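PDB 5DWD: esterase from Pelagibacterium halotolerans, which probably hydrolyses carboxylic esters, as a carboxylesterase of the alpha/beta-hydrolase superfamily. Local coordinates for residues V44-G49 with I134-S139; D56-G61 with F73-A78. All coordinates share one frame; numbering follows the deposited sequence.

Contact 1: V44-G49 with I134-S139; sequences VVLLHG and ILVGFS
Two neighbouring parallel strands in the middle of the alpha/beta-hydrolase sheet meet here, 44-47 and 134-138, pairing Val-44 with Ile-134 and running on through Leu-47 and Gly-137. Four backbone hydrogen bonds alternate between them. Val-45 N gives to Ile-134 O at 3.0 Å, Val-45 O takes Val-136 N at 2.8 Å, Leu-47 N reaches Val-136 O at 2.7 Å, and Leu-47 O receives Phe-138 N at 3.0 Å. The Leu-47 N bond is the most bent.

On the sheet face that carries Val-136, that side chain splits its contacts: CG1 stands anti to the backbone N (chi1 179°), which puts it, with CB, beside Leu-46 CD2, the two side chains pointing the same way, and leaves CG2 to meet Val-44 CG1 at 3.9 Å. Helix 54-65 packs on this Leu-46. On the other face Leu-135 CD2 touches both Leu-47 CD1 at 3.7 Å, the two side chains crossing, and Val-45 CG1 at 3.8 Å, side by side, and helix 101-126 closes over Val-45 and Leu-47.

Past the strands, Gly-49 CA lies 3.4 Å from Phe-138 O. Ser-139 sits there with phi +60° and psi -120°, right before helix 140-149, and its OG is hydrogen-bonded to His-222 NE2. This strained turn, carrying the Gly-x-Ser-x-Gly pattern of Gly-137, Ser-139 and Gly-141, is consistent with the nucleophile elbow of alpha/beta-hydrolases.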
ATOM      1  N   VAL B  44     -11.862 -13.132  -4.240  1.00 16.56           N
ATOM      2  CA  VAL B  44     -11.234 -12.875  -5.501  1.00 17.03           C
ATOM      3  C   VAL B  44     -12.337 -12.539  -6.512  1.00 18.02           C
ATOM      4  O   VAL B  44     -13.196 -13.382  -6.794  1.00 17.10           O
ATOM      5  CB  VAL B  44     -10.361 -14.064  -5.909  1.00 16.97           C
ATOM      6  CG1 VAL B  44      -9.918 -13.896  -7.351  1.00 18.32           C
ATOM      7  CG2 VAL B  44      -9.117 -14.164  -5.013  1.00 16.19           C
ATOM      8  N   VAL B  45     -12.243 -11.307  -7.104  1.00 16.64           N
ATOM      9  CA  VAL B  45     -13.163 -10.888  -8.146  1.00 15.64           C
ATOM     10  C   VAL B  45     -12.395 -11.027  -9.466  1.00 16.13           C
ATOM     11  O   VAL B  45     -11.305 -10.457  -9.615  1.00 16.94           O
ATOM     12  CB  VAL B  45     -13.589  -9.434  -7.940  1.00 16.78           C
ATOM     13  CG1 VAL B  45     -14.455  -8.945  -9.027  1.00 17.41           C
ATOM     14  CG2 VAL B  45     -14.332  -9.317  -6.586  1.00 17.11           C
ATOM     15  N   LEU B  46     -13.011 -11.718 -10.399  1.00 14.17           N
ATOM     16  CA  LEU B  46     -12.384 -12.011 -11.688  1.00 16.23           C
ATOM     17  C   LEU B  46     -13.095 -11.283 -12.785  1.00 16.18           C
ATOM     18  O   LEU B  46     -14.261 -11.453 -12.949  1.00 15.74           O
ATOM     19  CB  LEU B  46     -12.515 -13.531 -11.986  1.00 14.82           C
ATOM     20  CG  LEU B  46     -11.922 -14.449 -10.942  1.00 17.22           C
ATOM     21  CD1 LEU B  46     -12.590 -15.807 -10.913  1.00 21.13           C
ATOM     22  CD2 LEU B  46     -10.424 -14.628 -11.188  1.00 18.32           C
ATOM     23  N   LEU B  47     -12.352 -10.512 -13.593  1.00 16.18           N
ATOM     24  CA  LEU B  47     -12.928  -9.624 -14.618  1.00 14.84           C
ATOM     25  C   LEU B  47     -12.509 -10.134 -16.001  1.00 14.19           C
ATOM     26  O   LEU B  47     -11.290 -10.097 -16.360  1.00 14.23           O
ATOM     27  CB  LEU B  47     -12.509  -8.183 -14.412  1.00 14.49           C
ATOM     28  CG  LEU B  47     -12.740  -7.555 -13.025  1.00 14.96           C
ATOM     29  CD1 LEU B  47     -12.260  -6.105 -13.036  1.00 15.84           C
ATOM     30  CD2 LEU B  47     -14.236  -7.638 -12.693  1.00 15.34           C
ATOM     31  N   HIS B  48     -13.519 -10.528 -16.767  1.00 12.96           N
ATOM     32  CA  HIS B  48     -13.275 -11.062 -18.156  1.00 13.05           C
ATOM     33  C   HIS B  48     -12.879 -10.014 -19.191  1.00 13.80           C
ATOM     34  O   HIS B  48     -13.025  -8.787 -18.983  1.00 14.61           O
ATOM     35  CB  HIS B  48     -14.467 -11.881 -18.625  1.00 15.19           C
ATOM     36  CG  HIS B  48     -15.688 -11.071 -18.876  1.00 14.71           C
ATOM     37  ND1 HIS B  48     -15.806 -10.261 -19.990  1.00 16.33           N
ATOM     38  CD2 HIS B  48     -16.822 -10.876 -18.149  1.00 15.34           C
ATOM     39  CE1 HIS B  48     -16.988  -9.668 -19.991  1.00 17.78           C
ATOM     40  NE2 HIS B  48     -17.598  -9.971 -18.855  1.00 17.46           N
ATOM     41  N   GLY B  49     -12.382 -10.512 -20.332  1.00 13.70           N
ATOM     42  CA  GLY B  49     -12.002  -9.654 -21.434  1.00 14.50           C
ATOM     43  C   GLY B  49     -13.138  -9.346 -22.377  1.00 13.66           C
ATOM     44  O   GLY B  49     -14.266  -9.847 -22.264  1.00 13.53           O
ATOM     45  N   ILE B 134      -8.998  -9.353  -3.690  1.00 17.68           N
ATOM     46  CA  ILE B 134      -8.029  -9.242  -4.796  1.00 16.57           C
ATOM     47  C   ILE B 134      -8.836  -9.085  -6.061  1.00 17.17           C
ATOM     48  O   ILE B 134      -9.745  -9.870  -6.361  1.00 17.07           O
ATOM     49  CB  ILE B 134      -7.128 -10.451  -4.838  1.00 18.07           C
ATOM     50  CG1 ILE B 134      -6.390 -10.591  -3.487  1.00 21.86           C
ATOM     51  CG2 ILE B 134      -6.197 -10.386  -6.011  1.00 18.44           C
ATOM     52  CD1 ILE B 134      -5.636 -11.853  -3.339  1.00 27.43           C
ATOM     53  N   LEU B 135      -8.540  -8.027  -6.822  1.00 15.83           N
ATOM     54  CA  LEU B 135      -9.166  -7.875  -8.117  1.00 16.11           C
ATOM     55  C   LEU B 135      -8.226  -8.427  -9.200  1.00 16.47           C
ATOM     56  O   LEU B 135      -7.101  -7.958  -9.280  1.00 17.12           O
ATOM     57  CB  LEU B 135      -9.317  -6.365  -8.394  1.00 19.95           C
ATOM     58  CG  LEU B 135     -10.594  -5.672  -8.567  1.00 27.96           C
ATOM     59  CD1 LEU B 135     -10.462  -4.259  -9.072  1.00 20.46           C
ATOM     60  CD2 LEU B 135     -11.647  -6.429  -9.374  1.00 22.37           C
ATOM     61  N   VAL B 136      -8.739  -9.350  -9.992  1.00 14.23           N
ATOM     62  CA  VAL B 136      -8.007 -10.079 -11.025  1.00 15.18           C
ATOM     63  C   VAL B 136      -8.680  -9.826 -12.377  1.00 15.91           C
ATOM     64  O   VAL B 136      -9.891 -10.023 -12.504  1.00 19.79           O
ATOM     65  CB  VAL B 136      -7.980 -11.585 -10.696  1.00 15.93           C
ATOM     66  CG1 VAL B 136      -7.243 -12.383 -11.767  1.00 15.42           C
ATOM     67  CG2 VAL B 136      -7.290 -11.740  -9.340  1.00 17.54           C
ATOM     68  N   GLY B 137      -7.920  -9.408 -13.381  1.00 13.20           N
ATOM     69  CA  GLY B 137      -8.546  -9.213 -14.702  1.00 12.81           C
ATOM     70  C   GLY B 137      -7.708  -9.732 -15.837  1.00 13.75           C
ATOM     71  O   GLY B 137      -6.509  -9.886 -15.687  1.00 14.65           O
ATOM     72  N   PHE B 138      -8.382 -10.043 -16.947  1.00 12.98           N
ATOM     73  CA  PHE B 138      -7.714 -10.394 -18.184  1.00 14.20           C
ATOM     74  C   PHE B 138      -8.094  -9.415 -19.276  1.00 13.70           C
ATOM     75  O   PHE B 138      -9.286  -9.137 -19.478  1.00 14.61           O
ATOM     76  CB  PHE B 138      -8.099 -11.809 -18.645  1.00 14.75           C
ATOM     77  CG  PHE B 138      -7.511 -12.204 -19.981  1.00 14.69           C
ATOM     78  CD1 PHE B 138      -6.171 -12.419 -20.123  1.00 14.47           C
ATOM     79  CD2 PHE B 138      -8.298 -12.370 -21.093  1.00 14.95           C
ATOM     80  CE1 PHE B 138      -5.615 -12.747 -21.356  1.00 14.87           C
ATOM     81  CE2 PHE B 138      -7.757 -12.745 -22.322  1.00 16.58           C
ATOM     82  CZ  PHE B 138      -6.400 -12.893 -22.463  1.00 14.68           C
ATOM     83  N   SER B 139      -7.062  -8.901 -19.971  1.00 14.59           N
ATOM     84  CA  SER B 139      -7.258  -8.048 -21.165  1.00 15.12           C
ATOM     85  C   SER B 139      -8.062  -6.786 -20.799  1.00 12.71           C
ATOM     86  O   SER B 139      -7.639  -6.041 -19.908  1.00 13.63           O
ATOM     87  CB  SER B 139      -7.850  -8.906 -22.253  1.00 15.31           C
ATOM     88  OG  SER B 139      -7.683  -8.209 -23.531  1.00 18.61           O
TER

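Contact 2: D56-G61 with F73-A78; sequences DLIALG and FVAPNA
Ile-58, Phe-73 and Ala-75 carry most of the contact that brings helix 54-65 down on the end of strand 71-74 and the loop that leaves it. Ile-58 reaches in with its far methyl. CG1 stands anti to the backbone N (chi1 -158°) and chi2 then turns CD1 (64°) down to the strand, where it lies 3.9 Å from Phe-73 O and 4.0 Å from Ala-75 CB. Phe-73 CB is a little farther from the same methyl, so CD1 rests over the backbone between the Phe-73 and Ala-75 side chains, both of which point to the helix. Ile-58 also touches Pro-31.

The helix and strand belong to one beta-alpha-beta unit, strand 42-47, helix 54-65, strand 71-74, in which the helix crosses over one face of the sheet between two adjacent parallel strands.

The Phe-73 ring finds its partner one turn along the helix, where Gly-61 sets its CA and carbonyl O over one face of the ring. The CA stands 4.0 Å from the ring centroid and 26° off the normal, a CH-pi contact, with the nearest ring atom, CD2, at 3.7 Å. Gly-61 O sits above the centre of that same face, 3.8 Å from the plane. With no side chain on Gly-61, the helix backbone itself can come down on the ring; Phe-73 also touches Val-44 of strand 42-47.

At the other end, the Ala-75 methyl meets the helix at Leu-57 and Ile-58, 4.0 Å from Ile-58 N and 4.3 Å from Leu-57 CB, while Leu-57 continues on to His-48.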
ATOM      1  N   ASP B  56     -16.553 -17.880 -18.334  1.00 17.37           N
ATOM      2  CA  ASP B  56     -15.221 -18.194 -18.759  1.00 17.27           C
ATOM      3  C   ASP B  56     -14.189 -18.060 -17.616  1.00 19.18           C
ATOM      4  O   ASP B  56     -13.309 -18.887 -17.476  1.00 25.37           O
ATOM      5  CB  ASP B  56     -14.751 -17.230 -19.891  1.00 17.95           C
ATOM      6  CG  ASP B  56     -15.350 -17.534 -21.258  1.00 17.33           C
ATOM      7  OD1 ASP B  56     -15.846 -18.658 -21.542  1.00 18.66           O
ATOM      8  OD2 ASP B  56     -15.266 -16.606 -22.113  1.00 17.46           O
ATOM      9  N   LEU B  57     -14.282 -16.964 -16.926  1.00 22.58           N
ATOM     10  CA  LEU B  57     -13.248 -16.578 -15.931  1.00 24.48           C
ATOM     11  C   LEU B  57     -13.427 -17.299 -14.655  1.00 28.35           C
ATOM     12  O   LEU B  57     -12.469 -17.351 -13.870  1.00 29.44           O
ATOM     13  CB  LEU B  57     -13.281 -15.102 -15.641  1.00 24.21           C
ATOM     14  CG  LEU B  57     -12.331 -14.220 -16.354  1.00 23.34           C
ATOM     15  CD1 LEU B  57     -10.980 -14.245 -15.733  1.00 24.69           C
ATOM     16  CD2 LEU B  57     -12.353 -14.498 -17.859  1.00 22.34           C
ATOM     17  N   ILE B  58     -14.637 -17.788 -14.354  1.00 26.10           N
ATOM     18  CA  ILE B  58     -14.830 -18.498 -13.083  1.00 29.56           C
ATOM     19  C   ILE B  58     -14.017 -19.803 -13.117  1.00 31.08           C
ATOM     20  O   ILE B  58     -13.714 -20.340 -12.057  1.00 29.69           O
ATOM     21  CB  ILE B  58     -16.324 -18.787 -12.773  1.00 26.93           C
ATOM     22  CG1 ILE B  58     -16.541 -19.022 -11.271  1.00 28.25           C
ATOM     23  CG2 ILE B  58     -16.876 -19.945 -13.586  1.00 23.59           C
ATOM     24  CD1 ILE B  58     -16.242 -17.800 -10.415  1.00 30.89           C
ATOM     25  N   ALA B  59     -13.632 -20.285 -14.296  1.00 33.02           N
ATOM     26  CA  ALA B  59     -12.758 -21.509 -14.389  1.00 31.55           C
ATOM     27  C   ALA B  59     -11.354 -21.340 -13.721  1.00 29.22           C
ATOM     28  O   ALA B  59     -10.748 -22.316 -13.215  1.00 25.54           O
ATOM     29  CB  ALA B  59     -12.558 -21.899 -15.827  1.00 36.12           C
ATOM     30  N   LEU B  60     -10.857 -20.111 -13.727  1.00 30.23           N
ATOM     31  CA  LEU B  60      -9.670 -19.758 -12.971  1.00 27.14           C
ATOM     32  C   LEU B  60      -9.964 -19.897 -11.446  1.00 25.20           C
ATOM     33  O   LEU B  60      -9.101 -20.324 -10.657  1.00 23.87           O
ATOM     34  CB  LEU B  60      -9.276 -18.367 -13.363  1.00 31.54           C
ATOM     35  CG  LEU B  60      -7.971 -17.788 -13.044  1.00 34.48           C
ATOM     36  CD1 LEU B  60      -6.786 -18.733 -13.379  1.00 32.76           C
ATOM     37  CD2 LEU B  60      -7.875 -16.439 -13.745  1.00 28.90           C
ATOM     38  N   GLY B  61     -11.184 -19.527 -11.055  1.00 21.47           N
ATOM     39  CA  GLY B  61     -11.708 -19.642  -9.719  1.00 21.12           C
ATOM     40  C   GLY B  61     -11.732 -21.103  -9.262  1.00 22.96           C
ATOM     41  O   GLY B  61     -11.293 -21.419  -8.151  1.00 25.16           O
ATOM     42  N   PHE B  73     -14.900 -16.791  -4.787  1.00 18.43           N
ATOM     43  CA  PHE B  73     -14.570 -16.292  -6.148  1.00 18.76           C
ATOM     44  C   PHE B  73     -15.846 -15.776  -6.807  1.00 20.45           C
ATOM     45  O   PHE B  73     -16.877 -16.442  -6.838  1.00 20.37           O
ATOM     46  CB  PHE B  73     -13.939 -17.384  -6.975  1.00 20.84           C
ATOM     47  CG  PHE B  73     -12.656 -17.872  -6.424  1.00 21.51           C
ATOM     48  CD1 PHE B  73     -12.621 -18.913  -5.445  1.00 21.27           C
ATOM     49  CD2 PHE B  73     -11.456 -17.343  -6.878  1.00 19.66           C
ATOM     50  CE1 PHE B  73     -11.343 -19.316  -4.949  1.00 20.75           C
ATOM     51  CE2 PHE B  73     -10.269 -17.731  -6.360  1.00 21.26           C
ATOM     52  CZ  PHE B  73     -10.190 -18.720  -5.388  1.00 21.91           C
ATOM     53  N   VAL B  74     -15.756 -14.629  -7.489  1.00 18.47           N
ATOM     54  CA  VAL B  74     -16.917 -14.070  -8.150  1.00 19.47           C
ATOM     55  C   VAL B  74     -16.427 -13.602  -9.528  1.00 17.03           C
ATOM     56  O   VAL B  74     -15.374 -12.960  -9.543  1.00 18.34           O
ATOM     57  CB  VAL B  74     -17.466 -12.871  -7.397  1.00 19.99           C
ATOM     58  CG1 VAL B  74     -18.658 -12.273  -8.082  1.00 25.35           C
ATOM     59  CG2 VAL B  74     -17.924 -13.290  -5.993  1.00 21.50           C
ATOM     60  N   ALA B  75     -17.205 -13.872 -10.577  1.00 15.60           N
ATOM     61  CA  ALA B  75     -16.830 -13.410 -11.954  1.00 15.59           C
ATOM     62  C   ALA B  75     -18.042 -12.732 -12.612  1.00 15.50           C
ATOM     63  O   ALA B  75     -18.830 -13.417 -13.265  1.00 17.77           O
ATOM     64  CB  ALA B  75     -16.432 -14.594 -12.786  1.00 15.77           C
ATOM     65  N   PRO B  76     -18.182 -11.405 -12.447  1.00 16.51           N
ATOM     66  CA  PRO B  76     -19.341 -10.728 -13.039  1.00 18.51           C
ATOM     67  C   PRO B  76     -19.286 -10.636 -14.518  1.00 21.23           C
ATOM     68  O   PRO B  76     -18.191 -10.488 -15.113  1.00 18.70           O
ATOM     69  CB  PRO B  76     -19.296  -9.352 -12.440  1.00 20.17           C
ATOM     70  CG  PRO B  76     -17.868  -9.181 -12.023  1.00 18.03           C
ATOM     71  CD  PRO B  76     -17.357 -10.507 -11.654  1.00 17.57           C
ATOM     72  N   ASN B  77     -20.459 -10.766 -15.122  1.00 18.78           N
ATOM     73  CA  ASN B  77     -20.562 -10.385 -16.527  1.00 19.00           C
ATOM     74  C   ASN B  77     -20.468  -8.856 -16.633  1.00 18.64           C
ATOM     75  O   ASN B  77     -21.094  -8.147 -15.854  1.00 18.86           O
ATOM     76  CB  ASN B  77     -21.853 -10.856 -17.139  1.00 18.86           C
ATOM     77  CG  ASN B  77     -21.996 -12.335 -17.136  1.00 20.14           C
ATOM     78  OD1 ASN B  77     -21.052 -13.099 -17.495  1.00 19.63           O
ATOM     79  ND2 ASN B  77     -23.221 -12.800 -16.823  1.00 22.96           N
ATOM     80  N   ALA B  78     -19.717  -8.337 -17.624  1.00 17.16           N
ATOM     81  CA  ALA B  78     -19.647  -6.937 -17.868  1.00 17.79           C
ATOM     82  C   ALA B  78     -21.055  -6.433 -18.277  1.00 20.73           C
ATOM     83  O   ALA B  78     -21.891  -7.220 -18.698  1.00 19.57           O
ATOM     84  CB  ALA B  78     -18.621  -6.680 -18.961  1.00 18.40           C
TER

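Overall arrangement
The two contacts lie side by side, their centres about 7 Å apart, and share the central sheet. Strand 42-47 has 133-138 on one flank, giving contact 1, and 71-74 on the other, bound through Val-44 O to Val-74 N and Val-74 O to Leu-46 N. Along the chain the order is 44-49, 56-61, 73-78, 134-139, so contact 2 is nested within the loop that contact 1 closes. Helix 54-65 joins them as well, since Leu-46 CD1 lies 3.3 Å from Leu-57 O. Contact 1 is thus strand pairing within the sheet and contact 2 a helix laid on the neighbouring strand; Ser-139, probably the nucleophile, follows strand 133-138 in contact 1.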